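Local coordinates for protein beta sliding clamp (Pseudomonas aeruginosa, PDB 6AMS) that probably forms a ring-shaped head-to-tail homodimer around DNA that tethers DNA polymerases and other proteins to it and makes them processive, at residues L35-Q40 with D61-G66; G164-S169 with S181-I186. One frame throughout, in Å; residues are numbered along the deposited sequence.

Contact 1: residues L35-Q40 with D61-G66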
loop_
_atom_site.group_PDB
_atom_site.type_symbol
_atom_site.label_atom_id
_atom_site.label_comp_id
_atom_site.label_asym_id
_atom_site.label_seq_id
_atom_site.Cartn_x
_atom_site.Cartn_y
_atom_site.Cartn_z
ATOM N N LEU A 35 1.886 -26.678 -15.668
ATOM C CA LEU A 35 3.224 -27.230 -15.493
ATOM C C LEU A 35 3.383 -28.367 -16.486
ATOM O O LEU A 35 2.552 -29.240 -16.546
ATOM C CB LEU A 35 3.411 -27.761 -14.072
ATOM C CG LEU A 35 3.190 -26.818 -12.889
ATOM C CD1 LEU A 35 3.419 -27.557 -11.584
ATOM C CD2 LEU A 35 4.106 -25.612 -12.981
ATOM N N VAL A 36 4.467 -28.348 -17.245
ATOM C CA VAL A 36 4.767 -29.315 -18.292
ATOM C C VAL A 36 6.218 -29.717 -18.111
ATOM O O VAL A 36 7.084 -28.867 -18.119
ATOM C CB VAL A 36 4.577 -28.733 -19.703
ATOM C CG1 VAL A 36 4.855 -29.762 -20.783
ATOM C CG2 VAL A 36 3.160 -28.185 -19.870
ATOM N N VAL A 37 6.462 -31.013 -17.907
ATOM C CA VAL A 37 7.807 -31.554 -17.887
ATOM C C VAL A 37 8.036 -32.321 -19.190
ATOM O O VAL A 37 7.383 -33.329 -19.415
ATOM C CB VAL A 37 8.012 -32.497 -16.672
ATOM C CG1 VAL A 37 9.415 -33.119 -16.668
ATOM C CG2 VAL A 37 7.775 -31.750 -15.378
ATOM N N GLU A 38 8.924 -31.816 -20.047
ATOM C CA GLU A 38 9.414 -32.498 -21.278
ATOM C C GLU A 38 10.909 -32.663 -21.137
ATOM O O GLU A 38 11.644 -31.673 -21.047
ATOM C CB GLU A 38 9.127 -31.670 -22.538
ATOM C CG GLU A 38 7.639 -31.522 -22.887
ATOM C CD GLU A 38 7.379 -30.633 -24.103
ATOM O OE1 GLU A 38 8.334 -29.968 -24.575
ATOM O OE2 GLU A 38 6.225 -30.626 -24.595
ATOM N N GLY A 39 11.373 -33.902 -21.101
ATOM C CA GLY A 39 12.783 -34.162 -20.845
ATOM C C GLY A 39 13.197 -33.507 -19.547
ATOM O O GLY A 39 12.539 -33.657 -18.534
ATOM N N GLN A 40 14.273 -32.741 -19.592
ATOM C CA GLN A 40 14.813 -32.058 -18.414
ATOM C C GLN A 40 14.423 -30.584 -18.368
ATOM O O GLN A 40 15.202 -29.751 -17.912
ATOM C CB GLN A 40 16.332 -32.255 -18.391
ATOM C CG GLN A 40 16.722 -33.724 -18.291
ATOM C CD GLN A 40 16.223 -34.396 -17.012
ATOM O OE1 GLN A 40 15.541 -35.434 -17.058
ATOM N NE2 GLN A 40 16.523 -33.784 -15.863
ATOM N N ASP A 61 18.118 -33.267 -11.682
ATOM C CA ASP A 61 17.897 -34.709 -11.481
ATOM C C ASP A 61 16.948 -35.270 -12.520
ATOM O O ASP A 61 16.228 -34.530 -13.189
ATOM C CB ASP A 61 17.331 -34.994 -10.094
ATOM C CG ASP A 61 18.269 -34.588 -8.990
ATOM O OD1 ASP A 61 19.497 -34.768 -9.152
ATOM O OD2 ASP A 61 17.780 -34.100 -7.956
ATOM N N ALA A 62 16.932 -36.590 -12.639
ATOM C CA ALA A 62 16.065 -37.228 -13.625
ATOM C C ALA A 62 14.639 -36.835 -13.293
ATOM O O ALA A 62 14.319 -36.571 -12.134
ATOM C CB ALA A 62 16.247 -38.739 -13.637
ATOM N N ALA A 63 13.822 -36.746 -14.330
ATOM C CA ALA A 63 12.465 -36.236 -14.216
ATOM C C ALA A 63 11.554 -37.074 -15.065
ATOM O O ALA A 63 11.892 -37.414 -16.176
ATOM C CB ALA A 63 12.402 -34.769 -14.655
ATOM N N GLU A 64 10.397 -37.424 -14.528
ATOM C CA GLU A 64 9.412 -38.190 -15.261
ATOM C C GLU A 64 8.468 -37.152 -15.917
ATOM O O GLU A 64 7.991 -36.237 -15.248
ATOM C CB GLU A 64 8.702 -39.112 -14.281
ATOM C CG GLU A 64 7.791 -40.184 -14.866
ATOM C CD GLU A 64 6.892 -40.825 -13.805
ATOM O OE1 GLU A 64 7.401 -41.474 -12.864
ATOM O OE2 GLU A 64 5.663 -40.692 -13.912
ATOM N N PRO A 65 8.196 -37.289 -17.223
ATOM C CA PRO A 65 7.352 -36.298 -17.891
ATOM C C PRO A 65 5.845 -36.349 -17.573
ATOM O O PRO A 65 5.339 -37.297 -16.977
ATOM C CB PRO A 65 7.589 -36.588 -19.389
ATOM C CG PRO A 65 7.973 -38.015 -19.444
ATOM C CD PRO A 65 8.675 -38.324 -18.162
ATOM N N GLY A 66 5.158 -35.305 -18.005
ATOM C CA GLY A 66 3.720 -35.176 -17.853
ATOM C C GLY A 66 3.340 -33.721 -17.796
ATOM O O GLY A 66 4.196 -32.794 -17.922
#

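Contact 2: residues G164-S169 with S181-I186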
loop_
_atom_site.group_PDB
_atom_site.type_symbol
_atom_site.label_atom_id
_atom_site.label_comp_id
_atom_site.label_asym_id
_atom_site.label_seq_id
_atom_site.Cartn_x
_atom_site.Cartn_y
_atom_site.Cartn_z
ATOM N N GLY A 164 9.772 2.575 -41.822
ATOM C CA GLY A 164 11.177 2.763 -42.151
ATOM C C GLY A 164 11.909 1.855 -41.191
ATOM O O GLY A 164 11.525 0.692 -41.028
ATOM N N GLY A 165 12.915 2.381 -40.508
ATOM C CA GLY A 165 13.621 1.588 -39.477
ATOM C C GLY A 165 13.146 1.870 -38.062
ATOM O O GLY A 165 13.862 1.527 -37.111
ATOM N N THR A 166 11.989 2.538 -37.924
ATOM C CA THR A 166 11.651 3.270 -36.687
ATOM C C THR A 166 10.587 2.506 -35.912
ATOM O O THR A 166 9.569 2.067 -36.479
ATOM C CB THR A 166 11.171 4.710 -37.016
ATOM O OG1 THR A 166 12.283 5.453 -37.517
ATOM C CG2 THR A 166 10.643 5.455 -35.818
ATOM N N LEU A 167 10.826 2.354 -34.615
ATOM C CA LEU A 167 9.804 1.832 -33.699
ATOM C C LEU A 167 9.141 2.970 -32.949
ATOM O O LEU A 167 9.792 3.816 -32.343
ATOM C CB LEU A 167 10.460 0.850 -32.716
ATOM C CG LEU A 167 9.493 0.158 -31.746
ATOM C CD1 LEU A 167 8.449 -0.671 -32.499
ATOM C CD2 LEU A 167 10.279 -0.707 -30.782
ATOM N N ARG A 168 7.825 2.976 -32.947
ATOM C CA ARG A 168 7.081 4.068 -32.320
ATOM C C ARG A 168 5.921 3.581 -31.478
ATOM O O ARG A 168 5.170 2.690 -31.904
ATOM C CB ARG A 168 6.580 4.997 -33.410
ATOM C CG ARG A 168 5.483 5.939 -32.969
ATOM C CD ARG A 168 5.107 6.870 -34.057
ATOM N NE ARG A 168 6.161 7.821 -34.354
ATOM C CZ ARG A 168 6.130 8.637 -35.398
ATOM N NH1 ARG A 168 5.105 8.626 -36.259
ATOM N NH2 ARG A 168 7.128 9.471 -35.571
ATOM N N SER A 169 5.772 4.175 -30.304
ATOM C CA SER A 169 4.672 3.963 -29.406
ATOM C C SER A 169 3.762 5.211 -29.306
ATOM O O SER A 169 4.234 6.313 -29.264
ATOM C CB SER A 169 5.209 3.669 -28.047
ATOM O OG SER A 169 6.021 4.693 -27.654
ATOM N N SER A 181 9.519 7.867 -30.283
ATOM C CA SER A 181 10.053 7.292 -31.511
ATOM C C SER A 181 11.508 6.959 -31.324
ATOM O O SER A 181 12.280 7.812 -30.820
ATOM C CB SER A 181 9.935 8.316 -32.636
ATOM O OG SER A 181 8.579 8.501 -33.002
ATOM N N LEU A 182 11.900 5.771 -31.760
ATOM C CA LEU A 182 13.269 5.313 -31.586
ATOM C C LEU A 182 13.799 4.709 -32.894
ATOM O O LEU A 182 13.066 3.996 -33.594
ATOM C CB LEU A 182 13.245 4.279 -30.480
ATOM C CG LEU A 182 14.532 3.836 -29.827
ATOM C CD1 LEU A 182 14.384 3.721 -28.342
ATOM C CD2 LEU A 182 14.957 2.507 -30.422
ATOM N N ASP A 183 15.044 5.016 -33.244
ATOM C CA ASP A 183 15.738 4.381 -34.366
ATOM C C ASP A 183 16.077 2.981 -33.934
ATOM O O ASP A 183 16.837 2.798 -32.993
ATOM C CB ASP A 183 17.047 5.096 -34.691
ATOM C CG ASP A 183 16.836 6.463 -35.259
ATOM O OD1 ASP A 183 16.480 6.546 -36.446
ATOM O OD2 ASP A 183 17.041 7.457 -34.527
ATOM N N ALA A 184 15.508 1.997 -34.599
ATOM C CA ALA A 184 15.727 0.596 -34.237
ATOM C C ALA A 184 16.406 -0.237 -35.330
ATOM O O ALA A 184 16.591 -1.430 -35.132
ATOM C CB ALA A 184 14.399 -0.040 -33.865
ATOM N N GLN A 185 16.747 0.328 -36.457
ATOM C CA GLN A 185 17.466 -0.463 -37.422
ATOM C C GLN A 185 16.704 -1.692 -37.856
ATOM O O GLN A 185 17.275 -2.715 -38.130
ATOM C CB GLN A 185 18.812 -0.889 -36.806
ATOM C CG GLN A 185 19.843 0.211 -36.501
ATOM C CD GLN A 185 20.288 1.005 -37.693
ATOM O OE1 GLN A 185 20.489 0.453 -38.763
ATOM N NE2 GLN A 185 20.471 2.296 -37.518
ATOM N N ILE A 186 15.394 -1.571 -37.887
ATOM C CA ILE A 186 14.509 -2.621 -38.312
ATOM C C ILE A 186 14.497 -2.513 -39.804
ATOM O O ILE A 186 14.376 -1.451 -40.319
ATOM C CB ILE A 186 13.129 -2.379 -37.728
ATOM C CG1 ILE A 186 13.109 -2.845 -36.288
ATOM C CG2 ILE A 186 12.112 -3.168 -38.489
ATOM C CD1 ILE A 186 12.266 -2.024 -35.358
#

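Contact 1: residues L35-Q40 with D61-G66
At one edge of the eight-stranded antiparallel sheet that the N-terminal and central domains build together, V37 near the end of strand 32-38 pairs with G66, the first residue of edge strand 66-71. The two form an antiparallel hydrogen-bonded pair: V37 N gives a nearly straight bond to G66 O (2.9 Å), and G66 N returns a longer one to V37 O (3.3 Å). P65 CB lies against the same V37 O at 3.3 Å. With V37 CG1 set anti to the backbone N (chi1 178°), this methyl meets A63 CB at 4.0 Å and lies close to E64 O. Beyond the strand, the Q40 side chain bends at chi2 (-62°) and carries its amide to the 61-66 loop. There NE2 donates to D61 O (2.8 Å); the acceptor lies in the plane of the Q40 amide, yet the donor stands well above the D61 carbonyl plane. NE2 also bonds L59 O, so two main-chain carbonyls fix the rotation of the amide. V37 and A63 both rest on F3 of strand 2-6, D61 OD2 bonds T4 OG1 there, and V37 also touches L42 of strand 41-47.

Contact 2: residues G164-S169 with S181-I186
R168 and S181 meet through their torsions: the arginine leaves the backbone with CG anti to N (chi1 164°), runs extended and then bends at chi3 (-69°), while S181 holds OG beside its own backbone N (chi1 -70°). The bend turns the NE edge of the guanidinium to the serine, and R168 grips the single oxygen side-on, with NE to S181 OG at 2.9 Å and R168 NH2 to the same OG at 3.1 Å. OG sits almost exactly in the guanidinium plane, so the two donors hold that flat group against rotation. R168 NH1 has its own partner, the hydroxyl of Y245.

Below this bonded pair of side chains the strands pair in regular antiparallel fashion. L167 and L182 form the hydrogen-bonded pair, with L167 N to L182 O at 3.0 Å and L182 N to L167 O at 2.9 Å; T166 with D183 and R168 with S181 are the non-hydrogen-bonded pairs on either side. Past the last paired residue, A184 N still reaches G165 O (3.0 Å), and the chain then curls so that I186 O meets G165 CA at 3.2 Å. On the face opposite R168 and S181, L167 CB packs against A184 CB (4.2 Å) and I186 CD1. This apolar group continues onto L138 of helix 132-142, I130 of strand 126-131 and V162 of strand 157-163. The arrangement is the open end of the beta hairpin of strands 166-172 and 176-183, packed with one face against helix 132-142 in the central domain of the clamp.

How the contacts relate
Contacts 1 and 2 do not touch: their centres are 41 Å apart, and they follow one another along the chain in the N-terminal and central domains. Each lies in its own eight-stranded sheet of the same strand order. Contact 1 joins the edge strand 66-71 to its neighbour 32-38, whereas contact 2 joins two inner strands, 166-172 and 176-183. The first is a surface contact, with a single bridge pair and an amide bonded to loop carbonyls. Contact 2 is partly buried, pairs three residues on each strand, and separates a side-on arginine-serine bond on one face from apolar packing on the other.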